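Local coordinates for protein cytochrome C (Marichromatium purpuratum 984, PDB 5LO9) that probably oxidises thiosulfate to tetrathionate and can run the reverse reaction, passing electrons through its covalently bound c-type hemes as a fused TsdBA dehydrogenase, at residues Gly388-Gly394 with Gln461-Val466. Sequence-based numbering, arbitrary orientation.
Sequences GFDRTRG and QEAWDV. With EDO (1,2-ethanediol), chain Z.
G394, in the first turn of helix 391-401, meets helix 460-470 at V466, where the CA atoms of G394 and V466 lie 4.0 Å apart. A CA-H...O contact from G394 CA to D465 O (3.5 Å) marks the same crossing, and so close an approach is consistent with a residue lacking a side chain. The carboxylate of D465 reaches the loop leading into helix 391-401. D465 OD1 accepts from D390 N (3.0 Å, 171° at the hydrogen) and from Q461 NE2, the two donors arriving on opposite faces of the carboxylate. Q461 NE2 also donates to G388 O (3.1 Å), in that carbonyl's plane. Pairing of the N- and C-terminal helices is the hallmark of the cytochrome c fold, and these two helices fit that role in the domain of heme c #3; V466 touches the heme. R393 keeps its chain extended from CG to NE, with CG anti to the backbone N (chi1 -173°), bringing R393 NH1 to D465 OD2 (2.8 Å) in a salt bridge on the anti side of the D465 carboxylate, tilted out of its plane. Replacing D465 by an alanine removes the carboxylate and is likely to leave D390 N, Q461 NE2 and R393 NH1 without this acceptor, and R393 freer to turn. E462 OE2 is a longer partner for R393 NH2, while E462 OE1 accepts from T459 N. The F389 and W464 rings lie nearly parallel (9°) but slid apart, F389 CD2 meeting W464 CE3 (3.9 Å), and both pack on V439.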
loop_
_atom_site.group_PDB
_atom_site.type_symbol
_atom_site.label_atom_id
_atom_site.label_comp_id
_atom_site.label_asym_id
_atom_site.label_seq_id
_atom_site.Cartn_x
_atom_site.Cartn_y
_atom_site.Cartn_z
ATOM N N GLY A 388 0.397 19.621 35.883
ATOM C CA GLY A 388 -0.899 19.502 35.245
ATOM C C GLY A 388 -1.131 20.475 34.101
ATOM O O GLY A 388 -0.207 21.080 33.565
ATOM N N PHE A 389 -2.399 20.632 33.726
ATOM C CA PHE A 389 -2.728 21.604 32.696
ATOM C C PHE A 389 -3.961 22.379 33.105
ATOM O O PHE A 389 -4.910 21.818 33.651
ATOM C CB PHE A 389 -2.939 21.025 31.282
ATOM C CG PHE A 389 -3.411 19.607 31.222
ATOM C CD1 PHE A 389 -4.721 19.297 31.421
ATOM C CD2 PHE A 389 -2.532 18.593 30.862
ATOM C CE1 PHE A 389 -5.150 17.977 31.311
ATOM C CE2 PHE A 389 -2.944 17.286 30.763
ATOM C CZ PHE A 389 -4.254 16.980 30.989
ATOM N N ASP A 390 -3.906 23.681 32.837
ATOM C CA ASP A 390 -4.828 24.675 33.359
ATOM C C ASP A 390 -5.645 25.271 32.214
ATOM O O ASP A 390 -5.150 26.102 31.448
ATOM C CB ASP A 390 -3.995 25.715 34.116
ATOM C CG ASP A 390 -4.769 26.948 34.510
ATOM O OD1 ASP A 390 -6.036 26.932 34.558
ATOM O OD2 ASP A 390 -4.059 27.940 34.786
ATOM N N ARG A 391 -6.902 24.867 32.119
ATOM C CA ARG A 391 -7.796 25.374 31.083
ATOM C C ARG A 391 -8.071 26.862 31.216
ATOM O O ARG A 391 -8.562 27.481 30.258
ATOM C CB ARG A 391 -9.131 24.648 31.117
ATOM C CG ARG A 391 -9.022 23.188 31.387
ATOM C CD ARG A 391 -10.399 22.624 31.314
ATOM N NE ARG A 391 -11.176 22.714 32.545
ATOM C CZ ARG A 391 -12.426 23.174 32.604
ATOM N NH1 ARG A 391 -13.063 23.614 31.508
ATOM N NH2 ARG A 391 -13.051 23.185 33.771
ATOM N N THR A 392 -7.841 27.441 32.389
ATOM C CA THR A 392 -8.117 28.860 32.512
ATOM C C THR A 392 -7.006 29.676 31.865
ATOM O O THR A 392 -7.264 30.595 31.064
ATOM C CB THR A 392 -8.333 29.202 33.989
ATOM O OG1 THR A 392 -9.585 28.633 34.432
ATOM C CG2 THR A 392 -8.287 30.718 34.217
ATOM N N ARG A 393 -5.756 29.323 32.159
ATOM C CA ARG A 393 -4.670 29.919 31.405
ATOM C C ARG A 393 -4.824 29.606 29.920
ATOM O O ARG A 393 -4.548 30.458 29.068
ATOM C CB ARG A 393 -3.339 29.426 31.950
ATOM C CG ARG A 393 -2.160 30.131 31.322
ATOM C CD ARG A 393 -0.915 29.662 31.955
ATOM N NE ARG A 393 0.292 30.280 31.399
ATOM C CZ ARG A 393 1.280 29.618 30.785
ATOM N NH1 ARG A 393 1.219 28.295 30.593
ATOM N NH2 ARG A 393 2.358 30.280 30.357
ATOM N N GLY A 394 -5.307 28.391 29.596
ATOM C CA GLY A 394 -5.548 28.040 28.209
ATOM C C GLY A 394 -6.545 28.970 27.542
ATOM O O GLY A 394 -6.336 29.430 26.427
ATOM N N GLN A 461 4.328 24.139 27.871
ATOM C CA GLN A 461 3.275 24.305 28.860
ATOM C C GLN A 461 2.119 25.128 28.290
ATOM O O GLN A 461 0.948 24.802 28.514
ATOM C CB GLN A 461 3.841 24.959 30.124
ATOM C CG GLN A 461 2.843 25.030 31.286
ATOM C CD GLN A 461 2.550 23.666 31.914
ATOM O OE1 GLN A 461 3.463 23.010 32.442
ATOM N NE2 GLN A 461 1.281 23.220 31.840
ATOM N N GLU A 462 2.416 26.186 27.534
ATOM C CA GLU A 462 1.328 26.940 26.933
ATOM C C GLU A 462 0.545 26.028 25.988
ATOM O O GLU A 462 -0.692 26.013 25.994
ATOM C CB GLU A 462 1.867 28.183 26.199
ATOM C CG GLU A 462 2.394 29.309 27.110
ATOM C CD GLU A 462 3.278 30.365 26.416
ATOM O OE1 GLU A 462 3.572 30.280 25.220
ATOM O OE2 GLU A 462 3.779 31.258 27.108
ATOM N N ALA A 463 1.252 25.220 25.197
ATOM C CA ALA A 463 0.564 24.305 24.300
ATOM C C ALA A 463 -0.317 23.344 25.067
ATOM O O ALA A 463 -1.468 23.110 24.682
ATOM C CB ALA A 463 1.573 23.521 23.466
ATOM N N TRP A 464 0.199 22.785 26.165
ATOM C CA TRP A 464 -0.619 21.916 27.006
ATOM C C TRP A 464 -1.864 22.628 27.534
ATOM O O TRP A 464 -2.957 22.057 27.550
ATOM C CB TRP A 464 0.176 21.416 28.198
ATOM C CG TRP A 464 1.152 20.330 27.950
ATOM C CD1 TRP A 464 2.499 20.438 27.903
ATOM C CD2 TRP A 464 0.844 18.954 27.743
ATOM N NE1 TRP A 464 3.063 19.211 27.684
ATOM C CE2 TRP A 464 2.060 18.282 27.579
ATOM C CE3 TRP A 464 -0.354 18.221 27.675
ATOM C CZ2 TRP A 464 2.121 16.915 27.338
ATOM C CZ3 TRP A 464 -0.288 16.883 27.445
ATOM C CH2 TRP A 464 0.941 16.235 27.281
ATOM N N ASP A 465 -1.720 23.860 28.016
ATOM C CA ASP A 465 -2.887 24.542 28.565
ATOM C C ASP A 465 -3.912 24.847 27.467
ATOM O O ASP A 465 -5.117 24.652 27.674
ATOM C CB ASP A 465 -2.456 25.801 29.327
ATOM C CG ASP A 465 -1.570 25.469 30.561
ATOM O OD1 ASP A 465 -1.630 24.323 31.071
ATOM O OD2 ASP A 465 -0.799 26.345 31.030
ATOM N N VAL A 466 -3.473 25.314 26.286
ATOM C CA VAL A 466 -4.456 25.629 25.243
ATOM C C VAL A 466 -5.124 24.360 24.750
ATOM O O VAL A 466 -6.302 24.372 24.362
ATOM C CB VAL A 466 -3.865 26.382 24.047
ATOM C CG1 VAL A 466 -5.017 27.065 23.313
ATOM C CG2 VAL A 466 -2.934 27.405 24.467
HETATM C C1 EDO Z . 1.197 33.330 29.741
HETATM O O1 EDO Z . 0.051 34.157 30.040
HETATM C C2 EDO Z . 2.499 33.887 30.349
HETATM O O2 EDO Z . 2.742 33.450 31.712
#